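Local coordinates for protein glutaconate CoA-transferase subunit A (Acidaminococcus fermentans, PDB 1POI) that transfers the CoA moiety from acetyl-CoA to (R)-2-hydroxyglutarate and to related compounds such as glutaconate, a step in the breakdown of glutamate, at residues 98-102 with 103-107; 133-136 with 137-141; 80-83 with 84-88; 109-113 with 114-118. All coordinates share one frame; numbering follows the deposited sequence.

Along the chain the order is contact 3, contact 1, contact 4, contact 2. Three are helix beginnings: residues 80-88 open helix 84-92, residues 98-107 lead from strand 96-99 into helix 102-114, and residues 133-141 open helix 137-141. Contact 4 is the far end of the helix that contact 1 starts, their centres about 14 Å apart. Contacts 1 and 2, with centres about 17 Å apart, touch through Glu98, which couples the helix start of contact 2 to the outermost strand of the parallel sheet within this chain. Contacts 3 and 4 lie farthest apart, about 30 Å between centres. All belong to the CoA-transferase fold, and contacts 1, 3 and 4 reach other chains of the assembly.

Contact 1. Residues 98-102 with 103-107; sequences EDYSQ and DVIYM
Gln102 and Tyr106 sit one helical turn apart, and their side chains run alongside each other in the same direction. Starting from CB of Gln102, next to the backbone N of Asp103, the chain goes on with CG anti to the backbone N (chi1 -175°), which sets that methylene against the Tyr106 ring, 3.8 Å from CD2. CD carries the amide onward, its plane steeply turned from the ring, and at the tip NE2 donates to a water at 3.1 Å. The same water donates to OD1 of Asp103, bridging the two polar ends on this side of the helix. Beneath them the backbone closes the turn: Tyr106 N donates to Gln102 O over 3.0 Å, a nearly straight bond. That oxygen also lies near the plane of the Tyr106 ring, at its edge. The phenol OH finds its partners elsewhere, Gln196 and the backbone of Ala52.

Ser101 is the N-cap. Its OG takes the N-H of Val104 at 3.2 Å and 172°, while its carbonyl O accepts from Ile105 N. The position of OG between the backbone N and the carbonyl carbon (chi1 89°) lets it reach forward to that N-H. Tyr100 precedes the cap; its CB packs on CG1 of Ile105 at 4.0 Å, and its CD1 lies near CG1 of Val104, while its hydroxyl goes to the backbone of Lys150. A parallel strand passing through a short turn into a capped helix is the strand-to-helix step of a Rossmann-like alpha/beta fold; here it starts from strand 96-99, outermost in the sheet within this chain.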
loop_
_atom_site.group_PDB
_atom_site.type_symbol
_atom_site.label_atom_id
_atom_site.label_comp_id
_atom_site.label_asym_id
_atom_site.label_seq_id
_atom_site.Cartn_x
_atom_site.Cartn_y
_atom_site.Cartn_z
ATOM N N GLU A 98 -8.976 -25.277 -36.580
ATOM C CA GLU A 98 -7.547 -25.355 -36.876
ATOM C C GLU A 98 -6.778 -25.525 -35.558
ATOM O O GLU A 98 -7.217 -25.066 -34.507
ATOM C CB GLU A 98 -7.070 -24.081 -37.591
ATOM C CG GLU A 98 -5.682 -24.181 -38.193
ATOM C CD GLU A 98 -5.477 -25.433 -39.053
ATOM O OE1 GLU A 98 -5.173 -26.498 -38.492
ATOM O OE2 GLU A 98 -5.598 -25.364 -40.292
ATOM N N ASP A 99 -5.647 -26.208 -35.621
ATOM C CA ASP A 99 -4.796 -26.423 -34.468
ATOM C C ASP A 99 -3.449 -25.774 -34.671
ATOM O O ASP A 99 -2.760 -26.061 -35.652
ATOM C CB ASP A 99 -4.489 -27.909 -34.281
ATOM C CG ASP A 99 -5.462 -28.605 -33.381
ATOM O OD1 ASP A 99 -5.838 -28.039 -32.317
ATOM O OD2 ASP A 99 -5.830 -29.738 -33.752
ATOM N N TYR A 100 -3.070 -24.932 -33.723
ATOM C CA TYR A 100 -1.751 -24.298 -33.697
ATOM C C TYR A 100 -1.256 -24.620 -32.278
ATOM O O TYR A 100 -2.053 -24.938 -31.386
ATOM C CB TYR A 100 -1.825 -22.759 -33.838
ATOM C CG TYR A 100 -2.055 -22.214 -35.240
ATOM C CD1 TYR A 100 -1.080 -22.333 -36.237
ATOM C CD2 TYR A 100 -3.240 -21.566 -35.565
ATOM C CE1 TYR A 100 -1.287 -21.819 -37.519
ATOM C CE2 TYR A 100 -3.450 -21.054 -36.843
ATOM C CZ TYR A 100 -2.475 -21.184 -37.810
ATOM O OH TYR A 100 -2.715 -20.684 -39.064
ATOM N N SER A 101 0.052 -24.558 -32.080
ATOM C CA SER A 101 0.648 -24.772 -30.771
ATOM C C SER A 101 0.214 -23.533 -29.981
ATOM O O SER A 101 0.021 -22.472 -30.567
ATOM C CB SER A 101 2.165 -24.762 -30.899
ATOM O OG SER A 101 2.654 -23.439 -30.748
ATOM N N GLN A 102 0.099 -23.646 -28.662
ATOM C CA GLN A 102 -0.314 -22.522 -27.824
ATOM C C GLN A 102 0.653 -21.340 -27.877
ATOM O O GLN A 102 0.251 -20.171 -27.819
ATOM C CB GLN A 102 -0.461 -22.996 -26.390
ATOM C CG GLN A 102 -0.994 -21.969 -25.435
ATOM C CD GLN A 102 -1.301 -22.587 -24.094
ATOM O OE1 GLN A 102 -2.244 -23.358 -23.957
ATOM N NE2 GLN A 102 -0.506 -22.244 -23.090
ATOM N N ASP A 103 1.932 -21.655 -28.003
ATOM C CA ASP A 103 2.981 -20.644 -28.057
ATOM C C ASP A 103 2.697 -19.708 -29.218
ATOM O O ASP A 103 2.608 -18.484 -29.044
ATOM C CB ASP A 103 4.320 -21.350 -28.230
ATOM C CG ASP A 103 4.464 -22.530 -27.288
ATOM O OD1 ASP A 103 4.084 -22.375 -26.102
ATOM O OD2 ASP A 103 4.910 -23.610 -27.729
ATOM N N VAL A 104 2.433 -20.309 -30.376
ATOM C CA VAL A 104 2.129 -19.556 -31.585
ATOM C C VAL A 104 0.881 -18.697 -31.405
ATOM O O VAL A 104 0.877 -17.548 -31.817
ATOM C CB VAL A 104 1.996 -20.487 -32.795
ATOM C CG1 VAL A 104 1.447 -19.752 -34.004
ATOM C CG2 VAL A 104 3.331 -21.066 -33.126
ATOM N N ILE A 105 -0.157 -19.224 -30.763
ATOM C CA ILE A 105 -1.370 -18.450 -30.541
ATOM C C ILE A 105 -1.118 -17.193 -29.695
ATOM O O ILE A 105 -1.587 -16.106 -30.021
ATOM C CB ILE A 105 -2.454 -19.302 -29.864
ATOM C CG1 ILE A 105 -2.927 -20.409 -30.809
ATOM C CG2 ILE A 105 -3.643 -18.406 -29.420
ATOM C CD1 ILE A 105 -4.039 -19.996 -31.731
ATOM N N TYR A 106 -0.419 -17.338 -28.576
ATOM C CA TYR A 106 -0.148 -16.173 -27.739
ATOM C C TYR A 106 0.773 -15.219 -28.498
ATOM O O TYR A 106 0.655 -14.009 -28.362
ATOM C CB TYR A 106 0.375 -16.593 -26.351
ATOM C CG TYR A 106 -0.763 -16.922 -25.414
ATOM C CD1 TYR A 106 -1.424 -15.911 -24.736
ATOM C CD2 TYR A 106 -1.279 -18.220 -25.328
ATOM C CE1 TYR A 106 -2.579 -16.169 -24.015
ATOM C CE2 TYR A 106 -2.435 -18.501 -24.604
ATOM C CZ TYR A 106 -3.087 -17.470 -23.956
ATOM O OH TYR A 106 -4.280 -17.702 -23.292
ATOM N N MET A 107 1.648 -15.759 -29.341
ATOM C CA MET A 107 2.503 -14.909 -30.167
ATOM C C MET A 107 1.616 -14.138 -31.169
ATOM O O MET A 107 1.603 -12.904 -31.170
ATOM C CB MET A 107 3.556 -15.728 -30.935
ATOM C CG MET A 107 4.570 -16.434 -30.056
ATOM S SD MET A 107 6.072 -15.543 -29.575
ATOM C CE MET A 107 5.519 -13.851 -29.432
HETATM O O HOH W 1 2.382 -21.478 -23.793
#

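Contact 2. Residues 133-136 with 137-141; sequences WGIS and KEVRK
Ile135, Trp133 and Arg140 make the dense side of this helix start. The Arg140 chain runs extended from CG to NE, passing across Ile135, whose CG2 is 3.6 Å from CG of the arginine and whose CB lies over one face of the guanidinium. The six-membered ring of Trp133 meets the same chain, CE3 coming to 3.7 Å from Arg140 NE, with ring and guanidinium planes perpendicular. NE makes a weak bond to Ile135 O at 2.9 Å; NH2 forms a salt bridge with Glu98, and NH1 donates to Pro147 O. With an alanine at Arg140, Glu98 would probably lose one basic partner, Lys150 remaining, and a gap would open between Trp133 and Ile135.

Toward solvent the contact thins. Ser136, the N-cap, accepts at OG from Val139 N over 3.1 Å, and its carbonyl O takes Arg140 N at 2.7 Å, but Val139 is exposed and touches Ile135 by one methyl, CG1. Glu138 offers little more than its CB, and Lys137 curls outward to a long, weak pairing with Asp149. A buried guanidinium meeting a carboxylate and two carbonyls, one weakly, is consistent with charge offset in place, linking this short helix to strand 96-99 and Pro147.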
loop_
_atom_site.group_PDB
_atom_site.type_symbol
_atom_site.label_atom_id
_atom_site.label_comp_id
_atom_site.label_asym_id
_atom_site.label_seq_id
_atom_site.Cartn_x
_atom_site.Cartn_y
_atom_site.Cartn_z
ATOM N N TRP A 133 -3.319 -29.674 -41.870
ATOM C CA TRP A 133 -4.142 -28.464 -41.767
ATOM C C TRP A 133 -5.517 -28.895 -41.283
ATOM O O TRP A 133 -6.090 -29.870 -41.773
ATOM C CB TRP A 133 -4.312 -27.765 -43.108
ATOM C CG TRP A 133 -3.101 -27.089 -43.619
ATOM C CD1 TRP A 133 -1.808 -27.496 -43.479
ATOM C CD2 TRP A 133 -3.067 -25.908 -44.430
ATOM N NE1 TRP A 133 -0.971 -26.644 -44.162
ATOM C CE2 TRP A 133 -1.722 -25.661 -44.755
ATOM C CE3 TRP A 133 -4.053 -25.036 -44.916
ATOM C CZ2 TRP A 133 -1.332 -24.582 -45.550
ATOM C CZ3 TRP A 133 -3.667 -23.966 -45.707
ATOM C CH2 TRP A 133 -2.322 -23.749 -46.013
ATOM N N GLY A 134 -6.039 -28.171 -40.314
ATOM C CA GLY A 134 -7.352 -28.491 -39.783
ATOM C C GLY A 134 -8.367 -28.002 -40.786
ATOM O O GLY A 134 -9.280 -28.720 -41.166
ATOM N N ILE A 135 -8.204 -26.745 -41.185
ATOM C CA ILE A 135 -9.055 -26.108 -42.181
ATOM C C ILE A 135 -8.207 -26.103 -43.442
ATOM O O ILE A 135 -7.126 -25.527 -43.466
ATOM C CB ILE A 135 -9.384 -24.668 -41.782
ATOM C CG1 ILE A 135 -9.667 -24.622 -40.275
ATOM C CG2 ILE A 135 -10.572 -24.171 -42.611
ATOM C CD1 ILE A 135 -10.025 -23.263 -39.720
ATOM N N SER A 136 -8.629 -26.865 -44.435
ATOM C CA SER A 136 -7.899 -26.953 -45.689
ATOM C C SER A 136 -7.871 -25.621 -46.467
ATOM O O SER A 136 -8.703 -24.722 -46.256
ATOM C CB SER A 136 -8.527 -28.031 -46.556
ATOM O OG SER A 136 -9.874 -27.685 -46.852
ATOM N N LYS A 137 -6.911 -25.510 -47.380
ATOM C CA LYS A 137 -6.784 -24.319 -48.205
ATOM C C LYS A 137 -8.107 -24.154 -48.941
ATOM O O LYS A 137 -8.631 -23.051 -49.037
ATOM C CB LYS A 137 -5.600 -24.468 -49.183
ATOM C CG LYS A 137 -5.657 -23.576 -50.422
ATOM C CD LYS A 137 -5.621 -22.101 -50.094
ATOM C CE LYS A 137 -4.219 -21.685 -49.770
ATOM N NZ LYS A 137 -3.304 -21.966 -50.893
ATOM N N GLU A 138 -8.687 -25.280 -49.349
ATOM C CA GLU A 138 -9.954 -25.294 -50.067
ATOM C C GLU A 138 -11.094 -24.720 -49.243
ATOM O O GLU A 138 -11.893 -23.929 -49.742
ATOM C CB GLU A 138 -10.292 -26.705 -50.551
ATOM C CG GLU A 138 -11.572 -26.771 -51.378
ATOM C CD GLU A 138 -11.813 -28.136 -52.027
ATOM O OE1 GLU A 138 -10.844 -28.726 -52.571
ATOM O OE2 GLU A 138 -12.979 -28.603 -52.012
ATOM N N VAL A 139 -11.181 -25.105 -47.983
ATOM C CA VAL A 139 -12.234 -24.568 -47.152
ATOM C C VAL A 139 -11.900 -23.161 -46.705
ATOM O O VAL A 139 -12.774 -22.326 -46.638
ATOM C CB VAL A 139 -12.539 -25.494 -45.943
ATOM C CG1 VAL A 139 -13.350 -24.753 -44.873
ATOM C CG2 VAL A 139 -13.312 -26.727 -46.427
ATOM N N ARG A 140 -10.633 -22.881 -46.429
ATOM C CA ARG A 140 -10.218 -21.545 -45.981
ATOM C C ARG A 140 -10.587 -20.450 -46.979
ATOM O O ARG A 140 -11.010 -19.346 -46.581
ATOM C CB ARG A 140 -8.708 -21.508 -45.724
ATOM C CG ARG A 140 -8.283 -22.114 -44.392
ATOM C CD ARG A 140 -6.784 -22.401 -44.373
ATOM N NE ARG A 140 -6.316 -22.785 -43.047
ATOM C CZ ARG A 140 -6.210 -21.946 -42.018
ATOM N NH1 ARG A 140 -6.533 -20.660 -42.140
ATOM N NH2 ARG A 140 -5.801 -22.401 -40.843
ATOM N N LYS A 141 -10.444 -20.779 -48.271
ATOM C CA LYS A 141 -10.741 -19.869 -49.385
ATOM C C LYS A 141 -12.186 -19.412 -49.476
ATOM O O LYS A 141 -12.470 -18.318 -49.965
ATOM C CB LYS A 141 -10.312 -20.485 -50.721
ATOM C CG LYS A 141 -8.934 -20.050 -51.170
ATOM C CD LYS A 141 -8.641 -20.454 -52.606
ATOM C CE LYS A 141 -8.424 -21.957 -52.721
ATOM N NZ LYS A 141 -8.037 -22.434 -54.099
#

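Contact 3. Residues 80-83 with 84-88; sequences TNVS and RRFRK
The carbonyl O of Ser83 accepts from Arg87 N over 3.0 Å, an almost straight bond at 171° that closes the first turn of helix 84-92. The donor stands tilted out of the carbonyl plane. Around the same oxygen are carbons of the helix: CG of Arg87 comes to 3.3 Å, and the Phe86 ring presents its edge, with the oxygen in the ring plane and CD2 3.6 Å away.

Ser83 holds the N-cap position without a capping bond, since OG is turned anti to its own carbonyl carbon (chi1 -65°), and its CB rests instead on CB of Phe86. Asp58 of helix 55-62 meets the helix start in its place: one carboxylate oxygen accepts from Phe86 N and the other, weakly, from Arg85 N. An acidic group at the N-terminus of a helix would be expected to interact favourably with the helix dipole.

Arg87 bends back over Val82. Its bent chain lays the guanidinium flat against the valine, whose CG1 is 4.0 Å from the plane and over its centre, while CB approaches NH1 to 3.7 Å. Earlier in the loop, CG2 of Thr80 lies 3.7 Å from NE of Arg84, whose extended chain carries NH2 to a salt bridge with Asp264. OG1 of Thr80 binds that same carboxylate oxygen.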
loop_
_atom_site.group_PDB
_atom_site.type_symbol
_atom_site.label_atom_id
_atom_site.label_comp_id
_atom_site.label_asym_id
_atom_site.label_seq_id
_atom_site.Cartn_x
_atom_site.Cartn_y
_atom_site.Cartn_z
ATOM N N THR A 80 -12.623 -30.267 -15.989
ATOM C CA THR A 80 -12.818 -31.015 -17.235
ATOM C C THR A 80 -11.527 -31.054 -18.033
ATOM O O THR A 80 -11.034 -30.021 -18.480
ATOM C CB THR A 80 -13.896 -30.423 -18.147
ATOM O OG1 THR A 80 -15.048 -30.063 -17.381
ATOM C CG2 THR A 80 -14.295 -31.463 -19.165
ATOM N N ASN A 81 -11.023 -32.259 -18.251
ATOM C CA ASN A 81 -9.781 -32.479 -18.988
ATOM C C ASN A 81 -9.740 -31.965 -20.413
ATOM O O ASN A 81 -8.723 -31.446 -20.855
ATOM C CB ASN A 81 -9.447 -33.969 -19.021
ATOM C CG ASN A 81 -8.741 -34.432 -17.770
ATOM O OD1 ASN A 81 -8.374 -33.620 -16.900
ATOM N ND2 ASN A 81 -8.529 -35.746 -17.668
ATOM N N VAL A 82 -10.807 -32.249 -21.153
ATOM C CA VAL A 82 -10.980 -31.873 -22.556
ATOM C C VAL A 82 -12.440 -31.502 -22.645
ATOM O O VAL A 82 -13.285 -32.363 -22.472
ATOM C CB VAL A 82 -10.751 -33.093 -23.490
ATOM C CG1 VAL A 82 -10.825 -32.664 -24.951
ATOM C CG2 VAL A 82 -9.404 -33.752 -23.180
ATOM N N SER A 83 -12.735 -30.221 -22.835
ATOM C CA SER A 83 -14.116 -29.757 -22.926
ATOM C C SER A 83 -14.956 -30.707 -23.764
ATOM O O SER A 83 -14.561 -31.141 -24.850
ATOM C CB SER A 83 -14.185 -28.347 -23.485
ATOM O OG SER A 83 -13.567 -27.432 -22.600
ATOM N N ARG A 84 -16.131 -31.012 -23.241
ATOM C CA ARG A 84 -17.021 -31.962 -23.870
ATOM C C ARG A 84 -17.795 -31.502 -25.098
ATOM O O ARG A 84 -17.808 -32.214 -26.082
ATOM C CB ARG A 84 -17.919 -32.581 -22.795
ATOM C CG ARG A 84 -17.089 -33.120 -21.628
ATOM C CD ARG A 84 -17.927 -33.390 -20.402
ATOM N NE ARG A 84 -17.129 -33.844 -19.265
ATOM C CZ ARG A 84 -16.471 -35.002 -19.213
ATOM N NH1 ARG A 84 -16.500 -35.841 -20.236
ATOM N NH2 ARG A 84 -15.780 -35.326 -18.129
ATOM N N ARG A 85 -18.422 -30.328 -25.064
ATOM C CA ARG A 85 -19.154 -29.854 -26.239
ATOM C C ARG A 85 -18.138 -29.720 -27.368
ATOM O O ARG A 85 -18.385 -30.130 -28.502
ATOM C CB ARG A 85 -19.809 -28.499 -25.977
ATOM C CG ARG A 85 -21.244 -28.526 -25.433
ATOM C CD ARG A 85 -21.715 -29.904 -24.983
ATOM N NE ARG A 85 -22.204 -30.741 -26.067
ATOM C CZ ARG A 85 -22.056 -32.065 -26.114
ATOM N NH1 ARG A 85 -21.432 -32.717 -25.143
ATOM N NH2 ARG A 85 -22.553 -32.750 -27.131
ATOM N N PHE A 86 -16.968 -29.203 -27.008
ATOM C CA PHE A 86 -15.842 -28.999 -27.905
ATOM C C PHE A 86 -15.433 -30.311 -28.591
ATOM O O PHE A 86 -15.587 -30.436 -29.790
ATOM C CB PHE A 86 -14.673 -28.359 -27.098
ATOM C CG PHE A 86 -13.302 -28.527 -27.718
ATOM C CD1 PHE A 86 -12.868 -27.678 -28.728
ATOM C CD2 PHE A 86 -12.458 -29.557 -27.308
ATOM C CE1 PHE A 86 -11.613 -27.858 -29.324
ATOM C CE2 PHE A 86 -11.210 -29.743 -27.893
ATOM C CZ PHE A 86 -10.788 -28.891 -28.905
ATOM N N ARG A 87 -14.986 -31.316 -27.843
ATOM C CA ARG A 87 -14.560 -32.562 -28.475
ATOM C C ARG A 87 -15.679 -33.338 -29.148
ATOM O O ARG A 87 -15.422 -34.182 -30.003
ATOM C CB ARG A 87 -13.804 -33.462 -27.492
ATOM C CG ARG A 87 -14.632 -34.026 -26.349
ATOM C CD ARG A 87 -14.645 -35.574 -26.358
ATOM N NE ARG A 87 -13.329 -36.191 -26.159
ATOM C CZ ARG A 87 -12.690 -36.269 -24.984
ATOM N NH1 ARG A 87 -13.237 -35.756 -23.877
ATOM N NH2 ARG A 87 -11.515 -36.899 -24.905
ATOM N N LYS A 88 -16.922 -33.048 -28.780
ATOM C CA LYS A 88 -18.061 -33.744 -29.373
ATOM C C LYS A 88 -18.369 -33.155 -30.742
ATOM O O LYS A 88 -18.437 -33.871 -31.747
ATOM C CB LYS A 88 -19.294 -33.666 -28.460
ATOM C CG LYS A 88 -20.377 -34.674 -28.797
ATOM C CD LYS A 88 -19.803 -36.075 -29.031
ATOM C CE LYS A 88 -19.714 -36.416 -30.526
ATOM N NZ LYS A 88 -18.826 -37.600 -30.780
#

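Contact 4. Residues 109-113 with 114-118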
loop_
_atom_site.group_PDB
_atom_site.type_symbol
_atom_site.label_atom_id
_atom_site.label_comp_id
_atom_site.label_asym_id
_atom_site.label_seq_id
_atom_site.Cartn_x
_atom_site.Cartn_y
_atom_site.Cartn_z
ATOM N N TRP A 109 -1.345 -13.177 -31.257
ATOM C CA TRP A 109 -2.044 -12.068 -30.650
ATOM C C TRP A 109 -1.023 -10.989 -30.318
ATOM O O TRP A 109 -1.271 -9.803 -30.520
ATOM C CB TRP A 109 -2.744 -12.519 -29.365
ATOM C CG TRP A 109 -4.139 -13.046 -29.519
ATOM C CD1 TRP A 109 -5.092 -12.583 -30.370
ATOM C CD2 TRP A 109 -4.786 -14.034 -28.692
ATOM N NE1 TRP A 109 -6.296 -13.199 -30.113
ATOM C CE2 TRP A 109 -6.134 -14.094 -29.088
ATOM C CE3 TRP A 109 -4.354 -14.863 -27.650
ATOM C CZ2 TRP A 109 -7.062 -14.952 -28.478
ATOM C CZ3 TRP A 109 -5.281 -15.716 -27.044
ATOM C CH2 TRP A 109 -6.614 -15.751 -27.460
ATOM N N HIS A 110 0.145 -11.385 -29.820
ATOM C CA HIS A 110 1.140 -10.385 -29.466
ATOM C C HIS A 110 1.618 -9.593 -30.691
ATOM O O HIS A 110 1.597 -8.352 -30.678
ATOM C CB HIS A 110 2.299 -10.996 -28.666
ATOM C CG HIS A 110 3.183 -9.974 -28.021
ATOM N ND1 HIS A 110 4.557 -10.017 -28.110
ATOM C CD2 HIS A 110 2.888 -8.846 -27.334
ATOM C CE1 HIS A 110 5.071 -8.962 -27.509
ATOM N NE2 HIS A 110 4.080 -8.232 -27.028
ATOM N N ALA A 111 2.015 -10.301 -31.744
ATOM C CA ALA A 111 2.436 -9.678 -32.991
ATOM C C ALA A 111 1.349 -8.739 -33.510
ATOM O O ALA A 111 1.650 -7.718 -34.124
ATOM C CB ALA A 111 2.716 -10.709 -34.008
ATOM N N ALA A 112 0.085 -9.066 -33.265
ATOM C CA ALA A 112 -1.009 -8.197 -33.704
ATOM C C ALA A 112 -0.993 -6.895 -32.912
ATOM O O ALA A 112 -1.074 -5.806 -33.474
ATOM C CB ALA A 112 -2.359 -8.900 -33.558
ATOM N N ALA A 113 -0.869 -7.004 -31.598
ATOM C CA ALA A 113 -0.833 -5.817 -30.761
ATOM C C ALA A 113 0.362 -4.969 -31.172
ATOM O O ALA A 113 0.320 -3.742 -31.087
ATOM C CB ALA A 113 -0.733 -6.209 -29.304
ATOM N N LEU A 114 1.416 -5.645 -31.625
ATOM C CA LEU A 114 2.642 -4.982 -32.044
ATOM C C LEU A 114 2.568 -4.293 -33.407
ATOM O O LEU A 114 3.181 -3.257 -33.603
ATOM C CB LEU A 114 3.813 -5.981 -32.027
ATOM C CG LEU A 114 4.806 -6.043 -30.850
ATOM C CD1 LEU A 114 4.249 -5.430 -29.552
ATOM C CD2 LEU A 114 5.234 -7.501 -30.652
ATOM N N GLY A 115 1.868 -4.894 -34.359
ATOM C CA GLY A 115 1.754 -4.308 -35.683
ATOM C C GLY A 115 2.645 -5.004 -36.699
ATOM O O GLY A 115 2.955 -4.449 -37.751
ATOM N N LEU A 116 3.076 -6.222 -36.407
ATOM C CA LEU A 116 3.945 -6.930 -37.338
ATOM C C LEU A 116 3.190 -7.345 -38.599
ATOM O O LEU A 116 2.001 -7.650 -38.554
ATOM C CB LEU A 116 4.552 -8.179 -36.678
ATOM C CG LEU A 116 5.357 -8.067 -35.383
ATOM C CD1 LEU A 116 6.004 -9.409 -35.089
ATOM C CD2 LEU A 116 6.427 -7.012 -35.477
ATOM N N PRO A 117 3.878 -7.366 -39.747
ATOM C CA PRO A 117 3.274 -7.756 -41.028
ATOM C C PRO A 117 2.762 -9.189 -40.877
ATOM O O PRO A 117 1.657 -9.542 -41.297
ATOM C CB PRO A 117 4.470 -7.751 -41.982
ATOM C CG PRO A 117 5.392 -6.768 -41.383
ATOM C CD PRO A 117 5.301 -7.040 -39.913
ATOM N N PHE A 118 3.605 -10.016 -40.286
ATOM C CA PHE A 118 3.296 -11.414 -40.055
ATOM C C PHE A 118 4.223 -11.924 -38.950
ATOM O O PHE A 118 5.088 -11.188 -38.460
ATOM C CB PHE A 118 3.467 -12.211 -41.344
ATOM C CG PHE A 118 4.874 -12.264 -41.846
ATOM C CD1 PHE A 118 5.417 -11.193 -42.549
ATOM C CD2 PHE A 118 5.638 -13.427 -41.681
ATOM C CE1 PHE A 118 6.698 -11.281 -43.092
ATOM C CE2 PHE A 118 6.921 -13.532 -42.216
ATOM C CZ PHE A 118 7.455 -12.460 -42.925
#
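Ala111 O takes two N-H groups as helix 102-114 stops: Gly115 N at 2.8 Å and Leu116 N at 3.1 Å, approaching from opposite faces of the carbonyl plane. One residue earlier, Leu114 N still makes the ordinary helical bond to His110 O at 2.9 Å. Gly115 then leaves the helix with a positive phi of 103°, where a CB would jam against the preceding carbonyl O. The bond from Leu116 back to Ala111, together with a weak one from Gly115 N to Ala112 O at 3.2 Å, makes this a Schellman motif with Gly115 as the C-prime residue. Its usual apolar partner is present too: Leu116 CD1 reaches back past the turn to Ala111 CB at 3.7 Å, joining the residues on either side of the break.

His110 and Leu114 pair one turn apart. The histidine ring, its CG anti to the backbone N (chi1 -167°), lies beside its own carbonyl with one face turned to the leucine. CD2 of Leu114 sits over that face, 3.7 Å from the ring centroid in a CH-pi contact, displaced toward ND1 and CE1, while CD1 stays near NE2. Replacing His110 with an alanine would probably take the aromatic face from under Leu114 CD2 and leave that methyl less restrained. In the second copy of this protein the equivalent His110 meets this ring almost at right angles, and Leu114 of that copy packs on it as well.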